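Local structure of hypothetical protein (Anabaena variabilis, 2OBN) at residues G145-R148 against T149-C152; D199-L203 against D204-V208; P275-L279 against P280-R284; A309-D312 against E313-K317. The protein is of unknown function but joins a Rossmann-like domain to a P-loop NTPase-like domain, a family relationship consistent with nucleotide binding. The protein carries 2 engineered substitutions. All coordinates share one frame; numbering follows the deposited sequence.

Contact 1. Residues G145-R148 against T149-C152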
ATOM      1  N   GLY B 145      10.443   6.659  -9.428  1.00 39.60           N
ATOM      2  CA  GLY B 145      10.588   8.102  -9.250  1.00 39.72           C
ATOM      3  C   GLY B 145      10.698   8.893 -10.559  1.00 39.71           C
ATOM      4  O   GLY B 145      11.189  10.029 -10.555  1.00 38.81           O
ATOM      5  N   ALA B 146      10.202   8.315 -11.664  1.00 39.41           N
ATOM      6  CA  ALA B 146      10.283   8.920 -13.009  1.00 38.64           C
ATOM      7  C   ALA B 146       9.549  10.238 -13.158  1.00 38.98           C
ATOM      8  O   ALA B 146       9.869  10.995 -14.064  1.00 38.95           O
ATOM      9  CB  ALA B 146       9.771   7.953 -14.065  1.00 38.88           C
ATOM     10  N   ALA B 147       8.564  10.495 -12.293  1.00 38.89           N
ATOM     11  CA  ALA B 147       7.786  11.725 -12.334  1.00 38.99           C
ATOM     12  C   ALA B 147       8.602  12.965 -11.966  1.00 40.06           C
ATOM     13  O   ALA B 147       8.224  14.061 -12.335  1.00 40.42           O
ATOM     14  CB  ALA B 147       6.585  11.606 -11.418  1.00 39.71           C
ATOM     15  N   ARG B 148       9.718  12.788 -11.250  1.00 39.93           N
ATOM     16  CA  ARG B 148      10.576  13.898 -10.849  1.00 40.74           C
ATOM     17  C   ARG B 148      11.135  14.632 -12.055  1.00 42.78           C
ATOM     18  O   ARG B 148      11.584  15.769 -11.942  1.00 43.45           O
ATOM     19  CB  ARG B 148      11.757  13.388 -10.017  1.00 41.07           C
ATOM     20  CG  ARG B 148      12.862  12.782 -10.831  1.00 42.25           C
ATOM     21  CD  ARG B 148      13.859  12.039  -9.981  1.00 42.94           C
ATOM     22  NE  ARG B 148      15.006  11.631 -10.784  1.00 43.02           N
ATOM     23  CZ  ARG B 148      15.015  10.628 -11.672  1.00 45.40           C
ATOM     24  NH1 ARG B 148      13.940   9.871 -11.901  1.00 44.34           N
ATOM     25  NH2 ARG B 148      16.132  10.362 -12.335  1.00 43.04           N
ATOM     26  N   THR B 149      11.168  13.915 -13.180  1.00 43.71           N
ATOM     27  CA  THR B 149      11.634  14.379 -14.478  1.00 43.97           C
ATOM     28  C   THR B 149      10.659  15.318 -15.213  1.00 44.01           C
ATOM     29  O   THR B 149      11.049  15.979 -16.184  1.00 44.54           O
ATOM     30  CB  THR B 149      11.750  13.135 -15.391  1.00 42.99           C
ATOM     31  OG1 THR B 149      12.539  12.128 -14.753  1.00 48.58           O
ATOM     32  CG2 THR B 149      12.372  13.447 -16.659  1.00 46.89           C
ATOM     33  N   LEU B 150       9.400  15.347 -14.775  1.00 42.39           N
ATOM     34  CA  LEU B 150       8.368  16.087 -15.476  1.00 43.15           C
ATOM     35  C   LEU B 150       8.469  17.594 -15.257  1.00 42.98           C
ATOM     36  O   LEU B 150       8.866  18.040 -14.181  1.00 41.59           O
ATOM     37  CB  LEU B 150       6.977  15.581 -15.101  1.00 44.39           C
ATOM     38  CG  LEU B 150       6.624  14.134 -15.453  1.00 43.87           C
ATOM     39  CD1 LEU B 150       5.362  13.744 -14.693  1.00 48.00           C
ATOM     40  CD2 LEU B 150       6.441  13.928 -16.934  1.00 46.02           C
ATOM     41  N   PRO B 151       8.123  18.375 -16.299  1.00 42.68           N
ATOM     42  CA  PRO B 151       8.229  19.833 -16.269  1.00 43.17           C
ATOM     43  C   PRO B 151       7.126  20.516 -15.496  1.00 41.94           C
ATOM     44  O   PRO B 151       7.315  21.609 -14.991  1.00 43.76           O
ATOM     45  CB  PRO B 151       8.123  20.212 -17.756  1.00 43.98           C
ATOM     46  CG  PRO B 151       7.217  19.146 -18.333  1.00 44.81           C
ATOM     47  CD  PRO B 151       7.612  17.888 -17.605  1.00 42.86           C
ATOM     48  N   CYS B 152       5.976  19.873 -15.418  1.00 42.04           N
ATOM     49  CA  CYS B 152       4.825  20.415 -14.724  1.00 41.25           C
ATOM     50  C   CYS B 152       4.965  20.418 -13.211  1.00 40.53           C
ATOM     51  O   CYS B 152       5.768  19.696 -12.645  1.00 40.23           O
ATOM     52  CB  CYS B 152       3.609  19.554 -15.053  1.00 40.79           C
ATOM     53  SG  CYS B 152       3.730  17.852 -14.447  1.00 44.49           S
TER

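Contact 2. Residues D199-L203 against D204-V208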
ATOM      1  N   ASP B 199     -11.977   8.235 -15.453  1.00 51.07           N
ATOM      2  CA  ASP B 199     -10.652   7.644 -15.595  1.00 50.90           C
ATOM      3  C   ASP B 199      -9.797   7.973 -14.348  1.00 48.56           C
ATOM      4  O   ASP B 199     -10.173   8.802 -13.517  1.00 45.90           O
ATOM      5  CB  ASP B 199      -9.979   8.168 -16.874  1.00 51.36           C
ATOM      6  CG  ASP B 199      -8.970   7.180 -17.472  1.00 58.11           C
ATOM      7  OD1 ASP B 199      -8.416   6.316 -16.744  1.00 56.50           O
ATOM      8  OD2 ASP B 199      -8.736   7.271 -18.700  1.00 63.88           O
ATOM      9  N   GLY B 200      -8.651   7.316 -14.243  1.00 46.89           N
ATOM     10  CA  GLY B 200      -7.728   7.484 -13.133  1.00 46.18           C
ATOM     11  C   GLY B 200      -7.471   6.130 -12.520  1.00 43.83           C
ATOM     12  O   GLY B 200      -7.498   5.134 -13.226  1.00 43.67           O
ATOM     13  N   VAL B 201      -7.230   6.089 -11.212  1.00 42.35           N
ATOM     14  CA  VAL B 201      -6.984   4.822 -10.523  1.00 42.31           C
ATOM     15  C   VAL B 201      -7.547   4.798  -9.094  1.00 40.84           C
ATOM     16  O   VAL B 201      -7.355   5.732  -8.347  1.00 38.40           O
ATOM     17  CB  VAL B 201      -5.453   4.486 -10.480  1.00 42.88           C
ATOM     18  CG1 VAL B 201      -4.638   5.610  -9.837  1.00 45.75           C
ATOM     19  CG2 VAL B 201      -5.210   3.170  -9.745  1.00 45.11           C
ATOM     20  N   ALA B 202      -8.259   3.727  -8.735  1.00 39.58           N
ATOM     21  CA  ALA B 202      -8.748   3.553  -7.368  1.00 39.26           C
ATOM     22  C   ALA B 202      -7.590   2.923  -6.592  1.00 39.13           C
ATOM     23  O   ALA B 202      -7.527   1.708  -6.431  1.00 38.74           O
ATOM     24  CB  ALA B 202      -9.960   2.667  -7.336  1.00 40.48           C
ATOM     25  N   LEU B 203      -6.678   3.769  -6.124  1.00 38.49           N
ATOM     26  CA  LEU B 203      -5.443   3.324  -5.476  1.00 37.90           C
ATOM     27  C   LEU B 203      -5.590   2.393  -4.282  1.00 36.75           C
ATOM     28  O   LEU B 203      -4.755   1.508  -4.109  1.00 36.31           O
ATOM     29  CB  LEU B 203      -4.623   4.539  -5.050  1.00 37.16           C
ATOM     30  CG  LEU B 203      -3.224   4.288  -4.500  1.00 38.76           C
ATOM     31  CD1 LEU B 203      -2.351   3.638  -5.552  1.00 37.55           C
ATOM     32  CD2 LEU B 203      -2.607   5.596  -4.022  1.00 40.56           C
ATOM     33  N   ASP B 204      -6.645   2.544  -3.478  1.00 37.16           N
ATOM     34  CA  ASP B 204      -6.786   1.698  -2.276  1.00 36.97           C
ATOM     35  C   ASP B 204      -7.103   0.230  -2.564  1.00 36.72           C
ATOM     36  O   ASP B 204      -7.054  -0.607  -1.657  1.00 34.50           O
ATOM     37  CB  ASP B 204      -7.743   2.303  -1.240  1.00 37.81           C
ATOM     38  CG  ASP B 204      -9.214   2.259  -1.654  1.00 38.55           C
ATOM     39  OD1 ASP B 204      -9.583   1.672  -2.678  1.00 39.30           O
ATOM     40  OD2 ASP B 204     -10.025   2.835  -0.902  1.00 49.87           O
ATOM     41  N   ALA B 205      -7.445  -0.063  -3.819  1.00 37.18           N
ATOM     42  CA  ALA B 205      -7.694  -1.422  -4.288  1.00 36.23           C
ATOM     43  C   ALA B 205      -6.504  -1.983  -5.073  1.00 36.35           C
ATOM     44  O   ALA B 205      -6.581  -3.103  -5.590  1.00 34.89           O
ATOM     45  CB  ALA B 205      -8.927  -1.437  -5.156  1.00 35.99           C
ATOM     46  N   VAL B 206      -5.427  -1.200  -5.213  1.00 36.66           N
ATOM     47  CA  VAL B 206      -4.225  -1.672  -5.912  1.00 35.59           C
ATOM     48  C   VAL B 206      -3.349  -2.448  -4.919  1.00 36.19           C
ATOM     49  O   VAL B 206      -3.276  -2.097  -3.728  1.00 34.98           O
ATOM     50  CB  VAL B 206      -3.411  -0.502  -6.521  1.00 36.34           C
ATOM     51  CG1 VAL B 206      -2.111  -1.013  -7.181  1.00 37.43           C
ATOM     52  CG2 VAL B 206      -4.248   0.259  -7.546  1.00 36.73           C
ATOM     53  N   ARG B 207      -2.696  -3.507  -5.398  1.00 36.57           N
ATOM     54  CA  ARG B 207      -1.798  -4.289  -4.539  1.00 36.31           C
ATOM     55  C   ARG B 207      -0.631  -3.408  -4.120  1.00 35.87           C
ATOM     56  O   ARG B 207      -0.172  -2.571  -4.905  1.00 33.92           O
ATOM     57  CB  ARG B 207      -1.276  -5.534  -5.265  1.00 34.89           C
ATOM     58  CG  ARG B 207      -2.330  -6.606  -5.498  1.00 33.66           C
ATOM     59  CD  ARG B 207      -1.839  -7.654  -6.480  1.00 36.63           C
ATOM     60  NE  ARG B 207      -1.841  -7.159  -7.855  1.00 37.50           N
ATOM     61  CZ  ARG B 207      -1.489  -7.874  -8.924  1.00 39.97           C
ATOM     62  NH1 ARG B 207      -1.067  -9.122  -8.808  1.00 41.28           N
ATOM     63  NH2 ARG B 207      -1.540  -7.332 -10.129  1.00 43.08           N
ATOM     64  N   VAL B 208      -0.150  -3.624  -2.896  1.00 35.44           N
ATOM     65  CA  VAL B 208       0.931  -2.813  -2.312  1.00 35.40           C
ATOM     66  C   VAL B 208       2.137  -2.647  -3.249  1.00 34.87           C
ATOM     67  O   VAL B 208       2.581  -1.519  -3.490  1.00 37.27           O
ATOM     68  CB  VAL B 208       1.326  -3.361  -0.911  1.00 34.45           C
ATOM     69  CG1 VAL B 208       2.696  -2.873  -0.440  1.00 37.70           C
ATOM     70  CG2 VAL B 208       0.262  -3.006   0.113  1.00 34.27           C
TER

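Contact 3. Residues P275-L279 against P280-R284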
ATOM      1  N   PRO B 275      -4.813  10.618  18.664  1.00 38.41           N
ATOM      2  CA  PRO B 275      -4.893  12.063  18.453  1.00 38.93           C
ATOM      3  C   PRO B 275      -4.365  12.577  17.100  1.00 38.52           C
ATOM      4  O   PRO B 275      -3.642  11.871  16.379  1.00 37.14           O
ATOM      5  CB  PRO B 275      -3.989  12.618  19.556  1.00 39.36           C
ATOM      6  CG  PRO B 275      -3.017  11.518  19.853  1.00 36.93           C
ATOM      7  CD  PRO B 275      -3.755  10.250  19.631  1.00 37.09           C
ATOM      8  N   ILE B 276      -4.761  13.804  16.781  1.00 37.59           N
ATOM      9  CA  ILE B 276      -4.219  14.543  15.661  1.00 37.75           C
ATOM     10  C   ILE B 276      -3.207  15.487  16.292  1.00 37.49           C
ATOM     11  O   ILE B 276      -3.583  16.363  17.072  1.00 37.54           O
ATOM     12  CB  ILE B 276      -5.266  15.396  14.915  1.00 37.47           C
ATOM     13  CG1 ILE B 276      -6.319  14.491  14.251  1.00 38.09           C
ATOM     14  CG2 ILE B 276      -4.552  16.305  13.894  1.00 38.07           C
ATOM     15  CD1 ILE B 276      -7.346  15.221  13.354  1.00 37.07           C
ATOM     16  N   PRO B 277      -1.919  15.332  15.969  1.00 38.05           N
ATOM     17  CA  PRO B 277      -1.000  16.289  16.591  1.00 39.00           C
ATOM     18  C   PRO B 277      -1.240  17.751  16.139  1.00 39.43           C
ATOM     19  O   PRO B 277      -1.999  17.999  15.184  1.00 39.45           O
ATOM     20  CB  PRO B 277       0.383  15.830  16.098  1.00 39.37           C
ATOM     21  CG  PRO B 277       0.192  14.480  15.467  1.00 37.45           C
ATOM     22  CD  PRO B 277      -1.231  14.387  15.066  1.00 38.87           C
ATOM     23  N   PRO B 278      -0.599  18.718  16.815  1.00 38.71           N
ATOM     24  CA  PRO B 278      -0.722  20.098  16.349  1.00 38.21           C
ATOM     25  C   PRO B 278      -0.235  20.163  14.907  1.00 39.04           C
ATOM     26  O   PRO B 278       0.618  19.362  14.534  1.00 38.80           O
ATOM     27  CB  PRO B 278       0.225  20.867  17.263  1.00 38.04           C
ATOM     28  CG  PRO B 278       0.323  20.028  18.510  1.00 40.28           C
ATOM     29  CD  PRO B 278       0.250  18.606  18.014  1.00 38.82           C
ATOM     30  N   LEU B 279      -0.755  21.106  14.123  1.00 37.95           N
ATOM     31  CA  LEU B 279      -0.427  21.200  12.698  1.00 39.56           C
ATOM     32  C   LEU B 279       1.051  21.358  12.347  1.00 39.13           C
ATOM     33  O   LEU B 279       1.480  20.777  11.354  1.00 40.28           O
ATOM     34  CB  LEU B 279      -1.286  22.263  11.994  1.00 40.04           C
ATOM     35  CG  LEU B 279      -2.781  21.895  11.844  1.00 42.67           C
ATOM     36  CD1 LEU B 279      -3.576  23.019  11.181  1.00 41.59           C
ATOM     37  CD2 LEU B 279      -2.975  20.607  11.042  1.00 43.58           C
ATOM     38  N   PRO B 280       1.838  22.128  13.145  1.00 39.41           N
ATOM     39  CA  PRO B 280       3.276  22.196  12.851  1.00 39.84           C
ATOM     40  C   PRO B 280       3.937  20.809  12.856  1.00 39.68           C
ATOM     41  O   PRO B 280       4.821  20.552  12.043  1.00 38.64           O
ATOM     42  CB  PRO B 280       3.835  23.056  14.000  1.00 38.77           C
ATOM     43  CG  PRO B 280       2.723  23.878  14.428  1.00 37.71           C
ATOM     44  CD  PRO B 280       1.507  22.977  14.303  1.00 39.78           C
ATOM     45  N   GLU B 281       3.504  19.935  13.767  1.00 40.08           N
ATOM     46  CA  GLU B 281       4.025  18.559  13.814  1.00 40.98           C
ATOM     47  C   GLU B 281       3.575  17.735  12.620  1.00 39.51           C
ATOM     48  O   GLU B 281       4.346  16.930  12.109  1.00 38.78           O
ATOM     49  CB  GLU B 281       3.646  17.844  15.132  1.00 41.63           C
ATOM     50  CG  GLU B 281       4.426  18.348  16.338  1.00 45.86           C
ATOM     51  CD  GLU B 281       5.915  18.172  16.133  1.00 54.84           C
ATOM     52  OE1 GLU B 281       6.352  17.031  15.859  1.00 57.17           O
ATOM     53  OE2 GLU B 281       6.650  19.179  16.215  1.00 64.36           O
ATOM     54  N   VAL B 282       2.331  17.929  12.190  1.00 38.17           N
ATOM     55  CA  VAL B 282       1.801  17.207  11.038  1.00 38.11           C
ATOM     56  C   VAL B 282       2.558  17.679   9.778  1.00 38.57           C
ATOM     57  O   VAL B 282       2.884  16.874   8.903  1.00 39.55           O
ATOM     58  CB  VAL B 282       0.249  17.402  10.880  1.00 38.05           C
ATOM     59  CG1 VAL B 282      -0.271  16.660   9.660  1.00 38.67           C
ATOM     60  CG2 VAL B 282      -0.514  16.949  12.138  1.00 35.82           C
ATOM     61  N   ILE B 283       2.827  18.979   9.678  1.00 38.72           N
ATOM     62  CA  ILE B 283       3.602  19.524   8.535  1.00 39.55           C
ATOM     63  C   ILE B 283       4.999  18.905   8.457  1.00 39.81           C
ATOM     64  O   ILE B 283       5.446  18.498   7.379  1.00 40.80           O
ATOM     65  CB  ILE B 283       3.696  21.057   8.610  1.00 39.68           C
ATOM     66  CG1 ILE B 283       2.316  21.674   8.308  1.00 40.35           C
ATOM     67  CG2 ILE B 283       4.759  21.590   7.650  1.00 38.98           C
ATOM     68  CD1 ILE B 283       2.132  23.077   8.850  1.00 42.31           C
ATOM     69  N   ARG B 284       5.677  18.831   9.597  1.00 39.05           N
ATOM     70  CA  ARG B 284       7.005  18.219   9.677  1.00 40.93           C
ATOM     71  C   ARG B 284       6.954  16.732   9.245  1.00 39.68           C
ATOM     72  O   ARG B 284       7.779  16.272   8.455  1.00 37.55           O
ATOM     73  CB  ARG B 284       7.550  18.357  11.100  1.00 41.37           C
ATOM     74  CG  ARG B 284       9.008  17.961  11.258  1.00 46.38           C
TER

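Contact 4. Residues A309-D312 against E313-K317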
ATOM      1  N   ALA B 309     -16.683  24.003   7.239  1.00 39.74           N
ATOM      2  CA  ALA B 309     -18.114  23.912   6.887  1.00 39.96           C
ATOM      3  C   ALA B 309     -19.091  23.883   8.056  1.00 39.78           C
ATOM      4  O   ALA B 309     -20.217  24.390   7.956  1.00 40.73           O
ATOM      5  CB  ALA B 309     -18.354  22.709   5.969  1.00 41.62           C
ATOM      6  N   HIS B 310     -18.655  23.303   9.163  1.00 38.97           N
ATOM      7  CA  HIS B 310     -19.466  23.198  10.365  1.00 38.41           C
ATOM      8  C   HIS B 310     -19.574  24.502  11.186  1.00 38.86           C
ATOM      9  O   HIS B 310     -20.341  24.563  12.150  1.00 38.81           O
ATOM     10  CB  HIS B 310     -18.904  22.076  11.252  1.00 37.74           C
ATOM     11  CG  HIS B 310     -17.486  22.298  11.697  1.00 38.10           C
ATOM     12  ND1 HIS B 310     -16.407  22.176  10.845  1.00 35.71           N
ATOM     13  CD2 HIS B 310     -16.969  22.598  12.911  1.00 35.82           C
ATOM     14  CE1 HIS B 310     -15.289  22.412  11.506  1.00 36.59           C
ATOM     15  NE2 HIS B 310     -15.601  22.663  12.767  1.00 37.98           N
ATOM     16  N   LEU B 311     -18.808  25.524  10.812  1.00 38.94           N
ATOM     17  CA  LEU B 311     -18.746  26.787  11.550  1.00 39.21           C
ATOM     18  C   LEU B 311     -19.507  27.909  10.873  1.00 39.18           C
ATOM     19  O   LEU B 311     -19.768  27.843   9.684  1.00 37.37           O
ATOM     20  CB  LEU B 311     -17.283  27.232  11.662  1.00 38.58           C
ATOM     21  CG  LEU B 311     -16.340  26.287  12.389  1.00 39.40           C
ATOM     22  CD1 LEU B 311     -14.905  26.789  12.294  1.00 36.86           C
ATOM     23  CD2 LEU B 311     -16.778  26.113  13.851  1.00 40.24           C
ATOM     24  N   ASP B 312     -19.876  28.931  11.649  1.00 40.26           N
ATOM     25  CA  ASP B 312     -20.477  30.148  11.075  1.00 41.61           C
ATOM     26  C   ASP B 312     -19.325  30.912  10.384  1.00 41.79           C
ATOM     27  O   ASP B 312     -18.146  30.605  10.616  1.00 42.13           O
ATOM     28  CB  ASP B 312     -21.241  30.987  12.132  1.00 40.71           C
ATOM     29  CG  ASP B 312     -20.345  31.551  13.231  1.00 41.35           C
ATOM     30  OD1 ASP B 312     -19.209  31.978  12.955  1.00 50.72           O
ATOM     31  OD2 ASP B 312     -20.791  31.602  14.388  1.00 47.10           O
ATOM     32  N   GLU B 313     -19.651  31.882   9.544  1.00 42.62           N
ATOM     33  CA  GLU B 313     -18.626  32.613   8.757  1.00 43.95           C
ATOM     34  C   GLU B 313     -17.588  33.322   9.619  1.00 42.05           C
ATOM     35  O   GLU B 313     -16.404  33.353   9.286  1.00 41.49           O
ATOM     36  CB  GLU B 313     -19.282  33.643   7.815  1.00 44.14           C
ATOM     37  CG  GLU B 313     -18.355  34.113   6.670  1.00 47.22           C
ATOM     38  CD  GLU B 313     -18.998  35.157   5.749  1.00 47.32           C
ATOM     39  OE1 GLU B 313     -19.983  35.813   6.156  1.00 55.48           O
ATOM     40  OE2 GLU B 313     -18.508  35.347   4.615  1.00 56.11           O
ATOM     41  N   TYR B 314     -18.056  33.898  10.718  1.00 42.09           N
ATOM     42  CA  TYR B 314     -17.209  34.630  11.660  1.00 41.87           C
ATOM     43  C   TYR B 314     -16.209  33.695  12.331  1.00 41.26           C
ATOM     44  O   TYR B 314     -15.037  34.040  12.494  1.00 43.03           O
ATOM     45  CB  TYR B 314     -18.087  35.306  12.714  1.00 40.46           C
ATOM     46  CG  TYR B 314     -17.368  36.239  13.662  1.00 41.11           C
ATOM     47  CD1 TYR B 314     -16.775  35.760  14.823  1.00 40.03           C
ATOM     48  CD2 TYR B 314     -17.326  37.611  13.419  1.00 40.92           C
ATOM     49  CE1 TYR B 314     -16.134  36.610  15.708  1.00 38.65           C
ATOM     50  CE2 TYR B 314     -16.692  38.483  14.304  1.00 41.31           C
ATOM     51  CZ  TYR B 314     -16.092  37.971  15.450  1.00 43.02           C
ATOM     52  OH  TYR B 314     -15.460  38.817  16.351  1.00 42.14           O
ATOM     53  N   ALA B 315     -16.685  32.518  12.726  1.00 39.74           N
ATOM     54  CA  ALA B 315     -15.844  31.518  13.355  1.00 38.26           C
ATOM     55  C   ALA B 315     -14.872  30.912  12.348  1.00 37.10           C
ATOM     56  O   ALA B 315     -13.722  30.603  12.696  1.00 36.79           O
ATOM     57  CB  ALA B 315     -16.714  30.429  13.994  1.00 39.00           C
ATOM     58  N   ALA B 316     -15.340  30.733  11.110  1.00 35.31           N
ATOM     59  CA  ALA B 316     -14.514  30.183  10.025  1.00 35.17           C
ATOM     60  C   ALA B 316     -13.316  31.069   9.786  1.00 35.12           C
ATOM     61  O   ALA B 316     -12.201  30.583   9.658  1.00 33.67           O
ATOM     62  CB  ALA B 316     -15.316  30.052   8.731  1.00 34.75           C
ATOM     63  N   LYS B 317     -13.568  32.373   9.724  1.00 36.58           N
ATOM     64  CA  LYS B 317     -12.509  33.357   9.531  1.00 37.35           C
ATOM     65  C   LYS B 317     -11.539  33.369  10.710  1.00 36.38           C
ATOM     66  O   LYS B 317     -10.335  33.425  10.504  1.00 35.00           O
ATOM     67  CB  LYS B 317     -13.102  34.736   9.229  1.00 37.15           C
ATOM     68  CG  LYS B 317     -13.724  34.812   7.830  1.00 38.30           C
ATOM     69  CD  LYS B 317     -14.362  36.160   7.565  1.00 43.55           C
ATOM     70  CE  LYS B 317     -14.969  36.244   6.158  1.00 45.59           C
ATOM     71  NZ  LYS B 317     -15.633  37.577   5.946  1.00 47.96           N
TER

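Contact 1. Residues G145-R148 against T149-C152
T149 and L150 reach back three residues to A146 and A147 and close a short 3-10 turn, in the loop that carries the chain from strand 130-132, at the edge of the first sheet, to strand 153-159 of the P-loop-like sheet. Take the polar contacts first. A147 O receives L150 N at 3.0 Å in a nearly straight bond (165°). A146 O is gripped twice by T149: weakly by the backbone N at 3.3 Å, and by the hydroxyl, where T149 OG1 donates from above the carbonyl plane at 3.0 Å. That second bond depends on chi1 of -52°, which sets OG1 beside its own backbone N. At the start of the turn, R148 N and R148 NH1 come to G145 O from opposite faces of its carbonyl; NH1 lies 3.1 Å from G145 O, which sits in the guanidinium plane.

The apolar side is small. A147 CB meets L150 CD1 at 4.1 Å, and both side chains rest on V219 of helix 208-222, L150 touching M220 as well. With an alanine at L150 the turn could still close through its backbone, but a gap would probably open between A147 and helix 208-222. R148 packs on H273 of the second subunit, and T149 OG1 stands 3.9 Å above the R148 guanidinium plane, displaced toward the rim.

Contact 2. Residues D199-L203 against D204-V208
An inverse gamma turn centred on A202 runs straight into a one-turn 3-10 segment, and together they fold V201-L203 back against A205 and V206. Two backbone bonds of the i to i+3 kind fix the turn. A202 O accepts A205 N at 3.2 Å, and one residue on, L203 O accepts V206 N at 3.0 Å; both donors stand above the carbonyl planes.

Inside the curve the side chain of V206 points back at the preceding residues. Its CG2 methyl sits 3.8 Å from V201 CG2, the two valines crossing at about a right angle. V206 carries its CG1 anti to the backbone N (chi1 177°), which leaves CG2 as the branch turned into the bend, 3.8 Å from A202 O. L203 CD1 is a looser neighbour, 4.4 Å from V206 CG2.

The D204 carboxylate finds its partner outside the turn, in a salt bridge of OD2 with R134, whose positive charge probably offsets the closeness of D209 OD2 of the second subunit.

The turn lies in the loop after helix 191-197 and packs on helix 208-222 and helix 245-252. L203 lies on A211 and V215 of helix 208-222 and on P247 and L248 of helix 245-252, V201 lies on M218, and the backbone of V201 and L203 bonds to A188 and T189, just beyond strand 184-187.

Contact 3. Residues P275-L279 against P280-R284
L279 offers mainly backbone to the residues after it: L279 O accepts I283 N at 2.8 Å in a straight bond (163°), and the CG1 arm of I283 lies against the same oxygen. The leucine side chain itself runs into the core, among L259 and H261 of strand 256-262, I304 of strand 301-307 and T323 of helix 313-327.

V282 points back at the prolines. Its CG2, held beside the backbone N by chi1 of 179°, sits 4.0 Å from P277 CD, the two side chains crossing at about a right angle, and 3.5 Å from P277 O.

P278 occupies the N-cap of helix 279-291. Without a polar side chain to cap with, it contributes its carbonyl: P278 O takes V282 N at 3.2 Å, in the carbonyl plane, and E281 N more weakly at 3.0 Å.

P280 has no N-H to give, which is readily tolerated in the first turn, where the i to i+4 bonds of the helix have not yet begun. P280 CD is met by both residues before it, 3.9 Å from P278 CB and 3.7 Å from L279 CB.

Contact 4. Residues A309-D312 against E313-K317
D312 turns its carboxylate round onto the open end of helix 313-327, while L311, one residue earlier, lays its side chain along the flank of the same first turn. D312 is the N-cap. With chi1 at 64°, its CG lies between its own backbone N and carbonyl carbon, and this swings D312 OD1 over the helix end to meet A315 N at 2.6 Å, nearly in line with the C-O bond (N-H...O 159°). The same oxygen brushes the methyl of A315, with OD1 3.1 Å from A315 CB. The backbone adds the first regular helical bond: A316 N gives to D312 O at 2.9 Å.

L311 also points at the helix. Its CB meets A315 CB at 4.0 Å, and farther out L311 CD1 passes 4.1 Å from A316 CA, laying the leucine alongside the turn. L311 CG also stands 3.7 Å above one face of the H310 ring, offset toward its rim, while L311 O is taken by R336 of helix 334-337.

Along the helix, E313 keeps an extended chain and shares its charge with K317 through a long salt bridge one turn on, K317 NZ lying 3.9 Å from E313 OE2. The charge of D312 lies at the positive end of the helix dipole, which would probably favour its ionised form. Where the loop after strand 301-307 joins helix 313-327, this one residue thus satisfies two amides, A315 N through OD1 and A316 N through its carbonyl O.

All four contacts are local, two in 3-10 turns and two at the starts of helices; all lie in the P-loop domain, and none touches another. Contacts 1 and 2 bracket helix 208-222: contact 2 leads into its start, while contact 1 leans on V219 and M220 near its far end, their centres about 20 Å apart. Contacts 3 and 4 share helix 313-327 in the same way. Contact 4 caps its beginning, and contact 3 packs on T323, E326 and T327, with about 22 Å between centres. Contacts 2 and 4 lie on opposite sides of the chain's centre, with about 35 Å between their centres. Contacts 1, 2 and 3 also meet the second subunit; contact 4 meets no other chain of the assembly.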